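Local structure of OBCA, Oxalate Biosynthetic Component A (Burkholderia glumae, 4NNB) at residues S5-A10 with P372-L377; G219-H224 with A517-M522. The protein belongs to the TIM-barrel superfamily and binds a magnesium ion and an oxaloacetate ion in a pocket built partly by its barrel strands. One frame throughout, in Å; residues are numbered along the deposited sequence.

Contact 1 (S5-A10 with P372-L377)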
loop_
_atom_site.group_PDB
_atom_site.type_symbol
_atom_site.label_atom_id
_atom_site.label_comp_id
_atom_site.label_asym_id
_atom_site.label_seq_id
_atom_site.Cartn_x
_atom_site.Cartn_y
_atom_site.Cartn_z
ATOM N N SER A 5 22.095 13.383 -0.863
ATOM C CA SER A 5 21.229 13.436 0.311
ATOM C C SER A 5 19.845 13.004 -0.161
ATOM O O SER A 5 19.520 13.165 -1.338
ATOM C CB SER A 5 21.161 14.851 0.883
ATOM O OG SER A 5 22.367 15.203 1.532
ATOM N N LEU A 6 19.035 12.443 0.733
ATOM C CA LEU A 6 17.731 11.925 0.314
ATOM C C LEU A 6 16.584 12.308 1.241
ATOM O O LEU A 6 16.774 12.534 2.441
ATOM C CB LEU A 6 17.774 10.407 0.146
ATOM C CG LEU A 6 18.545 9.852 -1.048
ATOM C CD1 LEU A 6 19.983 9.550 -0.670
ATOM C CD2 LEU A 6 17.872 8.599 -1.553
ATOM N N TYR A 7 15.381 12.387 0.683
ATOM C CA TYR A 7 14.213 12.550 1.533
ATOM C C TYR A 7 13.307 11.331 1.390
ATOM O O TYR A 7 13.234 10.721 0.322
ATOM C CB TYR A 7 13.479 13.874 1.273
ATOM C CG TYR A 7 12.900 14.042 -0.117
ATOM C CD1 TYR A 7 11.562 13.760 -0.372
ATOM C CD2 TYR A 7 13.684 14.507 -1.166
ATOM C CE1 TYR A 7 11.022 13.923 -1.648
ATOM C CE2 TYR A 7 13.160 14.665 -2.438
ATOM C CZ TYR A 7 11.827 14.377 -2.672
ATOM O OH TYR A 7 11.301 14.540 -3.938
ATOM N N ILE A 8 12.657 10.958 2.486
ATOM C CA ILE A 8 11.767 9.809 2.480
ATOM C C ILE A 8 10.352 10.323 2.358
ATOM O O ILE A 8 9.943 11.218 3.098
ATOM C CB ILE A 8 11.906 8.956 3.763
ATOM C CG1 ILE A 8 13.325 8.371 3.848
ATOM C CG2 ILE A 8 10.845 7.832 3.800
ATOM C CD1 ILE A 8 13.679 7.738 5.207
ATOM N N THR A 9 9.618 9.773 1.394
ATOM C CA THR A 9 8.178 9.982 1.333
ATOM C C THR A 9 7.440 8.815 1.993
ATOM O O THR A 9 7.663 7.658 1.653
ATOM C CB THR A 9 7.682 10.155 -0.130
ATOM O OG1 THR A 9 8.200 11.385 -0.665
ATOM C CG2 THR A 9 6.139 10.215 -0.168
ATOM N N ALA A 10 6.564 9.118 2.947
ATOM C CA ALA A 10 5.681 8.096 3.507
ATOM C C ALA A 10 4.360 8.077 2.731
ATOM O O ALA A 10 3.783 9.125 2.467
ATOM C CB ALA A 10 5.412 8.386 4.960
ATOM N N PRO A 372 12.598 23.101 -7.603
ATOM C CA PRO A 372 12.797 21.945 -8.485
ATOM C C PRO A 372 11.479 21.279 -8.866
ATOM O O PRO A 372 10.527 21.250 -8.071
ATOM C CB PRO A 372 13.622 20.983 -7.619
ATOM C CG PRO A 372 13.309 21.378 -6.208
ATOM C CD PRO A 372 13.163 22.869 -6.262
ATOM N N VAL A 373 11.429 20.770 -10.091
ATOM C CA VAL A 373 10.282 19.985 -10.547
ATOM C C VAL A 373 10.395 18.599 -9.907
ATOM O O VAL A 373 11.484 18.023 -9.852
ATOM C CB VAL A 373 10.261 19.884 -12.073
ATOM C CG1 VAL A 373 9.013 19.117 -12.543
ATOM C CG2 VAL A 373 10.306 21.303 -12.694
ATOM N N LEU A 374 9.280 18.082 -9.401
ATOM C CA LEU A 374 9.299 16.857 -8.601
ATOM C C LEU A 374 8.746 15.669 -9.372
ATOM O O LEU A 374 7.693 15.782 -10.010
ATOM C CB LEU A 374 8.459 17.053 -7.335
ATOM C CG LEU A 374 8.739 18.269 -6.462
ATOM C CD1 LEU A 374 7.803 18.260 -5.236
ATOM C CD2 LEU A 374 10.182 18.287 -6.035
ATOM N N PHE A 375 9.436 14.530 -9.295
ATOM C CA PHE A 375 9.008 13.308 -9.986
ATOM C C PHE A 375 9.020 12.121 -9.022
ATOM O O PHE A 375 9.879 12.033 -8.137
ATOM C CB PHE A 375 9.931 12.997 -11.178
ATOM C CG PHE A 375 9.952 14.076 -12.231
ATOM C CD1 PHE A 375 9.091 14.012 -13.323
ATOM C CD2 PHE A 375 10.811 15.160 -12.120
ATOM C CE1 PHE A 375 9.090 15.019 -14.294
ATOM C CE2 PHE A 375 10.828 16.168 -13.095
ATOM C CZ PHE A 375 9.967 16.089 -14.181
ATOM N N MET A 376 8.061 11.218 -9.189
ATOM C CA MET A 376 8.048 9.950 -8.458
ATOM C C MET A 376 8.015 8.824 -9.477
ATOM O O MET A 376 7.075 8.738 -10.273
ATOM C CB MET A 376 6.841 9.872 -7.504
ATOM C CG MET A 376 6.683 8.525 -6.776
ATOM S SD MET A 376 8.054 8.232 -5.625
ATOM C CE MET A 376 7.761 9.559 -4.470
ATOM N N LEU A 377 9.053 7.983 -9.484
ATOM C CA LEU A 377 9.095 6.844 -10.404
ATOM C C LEU A 377 8.249 5.699 -9.832
ATOM O O LEU A 377 8.588 5.132 -8.788
ATOM C CB LEU A 377 10.538 6.377 -10.648
ATOM C CG LEU A 377 11.517 7.434 -11.188
ATOM C CD1 LEU A 377 12.912 6.807 -11.372
ATOM C CD2 LEU A 377 11.001 8.066 -12.504
HETATM O O HOH W 1 9.205 13.459 -5.521
#

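Contact 2 (G219-H224 with A517-M522). With MG (magnesium ion), chain B.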
loop_
_atom_site.group_PDB
_atom_site.type_symbol
_atom_site.label_atom_id
_atom_site.label_comp_id
_atom_site.label_asym_id
_atom_site.label_seq_id
_atom_site.Cartn_x
_atom_site.Cartn_y
_atom_site.Cartn_z
ATOM N N GLY A 219 11.025 9.646 10.452
ATOM C CA GLY A 219 11.978 10.153 9.479
ATOM C C GLY A 219 11.455 10.650 8.132
ATOM O O GLY A 219 12.235 11.130 7.315
ATOM N N ALA A 220 10.151 10.544 7.885
ATOM C CA ALA A 220 9.617 10.929 6.577
ATOM C C ALA A 220 9.506 12.450 6.473
ATOM O O ALA A 220 8.952 13.097 7.360
ATOM C CB ALA A 220 8.248 10.266 6.321
ATOM N N ALA A 221 10.028 13.017 5.388
ATOM C CA ALA A 221 9.929 14.460 5.161
ATOM C C ALA A 221 8.613 14.849 4.467
ATOM O O ALA A 221 8.116 15.964 4.640
ATOM C CB ALA A 221 11.121 14.942 4.339
ATOM N N VAL A 222 8.069 13.932 3.675
ATOM C CA VAL A 222 6.868 14.197 2.881
ATOM C C VAL A 222 5.872 13.058 3.084
ATOM O O VAL A 222 6.263 11.890 3.143
ATOM C CB VAL A 222 7.212 14.320 1.369
ATOM C CG1 VAL A 222 5.935 14.453 0.522
ATOM C CG2 VAL A 222 8.165 15.504 1.118
ATOM N N VAL A 223 4.589 13.384 3.199
ATOM C CA VAL A 223 3.578 12.348 3.345
ATOM C C VAL A 223 2.546 12.435 2.217
ATOM O O VAL A 223 1.847 13.445 2.080
ATOM C CB VAL A 223 2.861 12.433 4.705
ATOM C CG1 VAL A 223 1.913 11.238 4.877
ATOM C CG2 VAL A 223 3.895 12.478 5.851
ATOM N N HIS A 224 2.470 11.375 1.417
ATOM C CA HIS A 224 1.521 11.291 0.297
ATOM C C HIS A 224 0.216 10.660 0.804
ATOM O O HIS A 224 0.218 9.544 1.317
ATOM C CB HIS A 224 2.154 10.466 -0.838
ATOM C CG HIS A 224 1.219 10.105 -1.957
ATOM N ND1 HIS A 224 0.759 11.027 -2.883
ATOM C CD2 HIS A 224 0.700 8.911 -2.335
ATOM C CE1 HIS A 224 -0.017 10.417 -3.760
ATOM N NE2 HIS A 224 -0.074 9.128 -3.447
ATOM N N ALA A 517 11.527 20.267 7.487
ATOM C CA ALA A 517 11.909 21.678 7.462
ATOM C C ALA A 517 12.930 21.940 6.371
ATOM O O ALA A 517 12.885 22.971 5.707
ATOM C CB ALA A 517 12.445 22.132 8.826
ATOM N N GLN A 518 13.845 20.999 6.172
ATOM C CA GLN A 518 14.879 21.173 5.161
ATOM C C GLN A 518 14.349 21.040 3.733
ATOM O O GLN A 518 14.762 21.781 2.837
ATOM C CB GLN A 518 15.992 20.155 5.366
ATOM C CG GLN A 518 16.802 20.352 6.644
ATOM C CD GLN A 518 17.767 19.221 6.852
ATOM O OE1 GLN A 518 17.362 18.084 7.122
ATOM N NE2 GLN A 518 19.054 19.507 6.695
ATOM N N VAL A 519 13.463 20.070 3.513
ATOM C CA VAL A 519 12.891 19.868 2.182
ATOM C C VAL A 519 12.074 21.095 1.780
ATOM O O VAL A 519 12.198 21.564 0.646
ATOM C CB VAL A 519 12.063 18.541 2.086
ATOM C CG1 VAL A 519 11.271 18.464 0.751
ATOM C CG2 VAL A 519 12.977 17.345 2.211
ATOM N N ARG A 520 11.272 21.621 2.708
ATOM C CA ARG A 520 10.465 22.815 2.461
ATOM C C ARG A 520 11.347 23.957 2.029
ATOM O O ARG A 520 11.051 24.665 1.069
ATOM C CB ARG A 520 9.760 23.308 3.725
ATOM C CG ARG A 520 8.872 22.332 4.411
ATOM C CD ARG A 520 8.132 23.024 5.535
ATOM N NE ARG A 520 7.201 23.981 4.968
ATOM C CZ ARG A 520 5.912 23.734 4.786
ATOM N NH1 ARG A 520 5.397 22.568 5.164
ATOM N NH2 ARG A 520 5.135 24.662 4.248
ATOM N N ASP A 521 12.431 24.156 2.767
ATOM C CA ASP A 521 13.287 25.284 2.477
ATOM C C ASP A 521 13.995 25.112 1.139
ATOM O O ASP A 521 13.978 26.008 0.297
ATOM C CB ASP A 521 14.306 25.505 3.585
ATOM C CG ASP A 521 15.195 26.680 3.292
ATOM O OD1 ASP A 521 14.692 27.822 3.369
ATOM O OD2 ASP A 521 16.373 26.462 2.941
ATOM N N MET A 522 14.596 23.949 0.936
ATOM C CA MET A 522 15.379 23.716 -0.265
ATOM C C MET A 522 14.547 23.579 -1.547
ATOM O O MET A 522 15.043 23.846 -2.637
ATOM C CB MET A 522 16.274 22.495 -0.074
ATOM C CG MET A 522 17.420 22.738 0.898
ATOM S SD MET A 522 17.925 21.260 1.816
ATOM C CE MET A 522 18.612 20.228 0.523
HETATM MG MG MG B . -1.181 7.584 -4.484
HETATM O O HOH W 2 0.666 7.146 -5.712
#

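Contact 1 (S5-A10 with P372-L377)
Inside the closed beta barrel of this TIM-barrel protein, Tyr-7 and Thr-9 of strand 5-10 face Leu-374 and Met-376 of strand 373-378. The two strands are not neighbours in the sheet, and the contact is made across the barrel interior by side-chain ends, chiefly those of Tyr-7 and Met-376. Its closest pair of alpha carbons, Thr-9 CA and Met-376 CA, is 9.8 Å apart, too far for strand pairing. Tyr-7 carries its ring across much of this gap, and its hydroxyl OH ends 4.4 Å from the CD2 methyl of Leu-374. The same hydroxyl donates to a water, with 2.8 Å between Tyr-7 OH and the water oxygen. That water in turn donates to the backbone at 3.1 Å from Phe-375 O, so that a single water relays the phenol to the main chain of the facing strand. The bend at the water between its two partners is about 120°. Further along both strands, Met-376 turns its CE methyl toward Thr-9. CG lies anti to the backbone N (chi1 175°), and the next two torsions, chi2 and chi3, both close to 65°, fold the chain so that its terminal methyl reaches Thr-9: Met-376 CE and Thr-9 OG1 are 4.2 Å apart. All four touching residues are buried, and the two segments together bury a small 103 Å², both sides summed. Between the two strands on one side run strands 444-449 and 469-472; Ser-447 of the former shares a weak hydrogen bond with the Tyr-7 hydroxyl. On the opposite edge of strand 373-378 lies strand 344-349, whose Glu-346 and Glu-348 pack on Met-376, while Phe-523 of helix 516-523 meets the Tyr-7 ring edge-to-face.

Contact 2 (G219-H224 with A517-M522)
Val-519 reaches from helix 516-523 to the start of strand 222-229 and touches two residues there, one with each of its methyls. CG2 packs against the CB methyl of Ala-221 at 3.7 Å, and CG1 lies 4.3 Å from CG2 of Val-222, a looser approach. The division follows from the rotation of the valine: CG1 is anti to the backbone N (chi1 170°), whereas CG2 stands beside that nitrogen, and the fork spans the two consecutive residues. With an alanine on one side, the backbones approach to 6.8 Å between Ala-221 CA and Val-519 CA, and the contact is wholly apolar. Behind Val-519 the helix is held by its own backbone, as in the bond of 2.9 Å from Met-522 N to Gln-518 O. Arg-520, one residue on, ties the helix to the barrel through a salt bridge to Glu-307 and a hydrogen bond to the carbonyl of Ala-271. On the other side, the chain enters the strand from helix 205-217, which ends in a Schellman motif at Gly-219. Two residues beyond Val-222 the strand delivers His-224 to the magnesium ion. Its imidazole, with CG anti to the backbone N, coordinates through NE2 at 2.2 Å, and a water binds the ion at 2.3 Å, close to perpendicular to His-224 NE2 as seen from the metal. Six atoms surround the ion in all, with His-226 and Glu-475 among their residues, while ND1 makes a weak hydrogen bond to OD1 of Asn-275, which may help to orient the ring. Helix 516-523 thus packs at the N-terminal end of strand 222-229, whereas the metal and ligand site lies toward the C-terminal strand ends, the usual TIM-barrel pattern.

How the contacts relate
Both contacts are buried and share the barrel sheet, since strands 5-10 and 222-229 lie parallel as neighbours. Probable backbone hydrogen bonds of 2.8 Å join them, from Ala-10 N to Val-222 O and from His-224 N to Ala-10 O. Tyr-7 of contact 1 also packs on Val-519 of contact 2, with 3.6 Å between Tyr-7 CB and Val-519 CG2. Contact 1 spans the barrel interior and combines loose contacts between hydroxyls and methyl groups with a water-mediated link. Contact 2 is apolar where its segments meet, but its helix has an outer side: Ala-517, Asp-521 and Met-522 are exposed, whereas its strand runs on toward the metal.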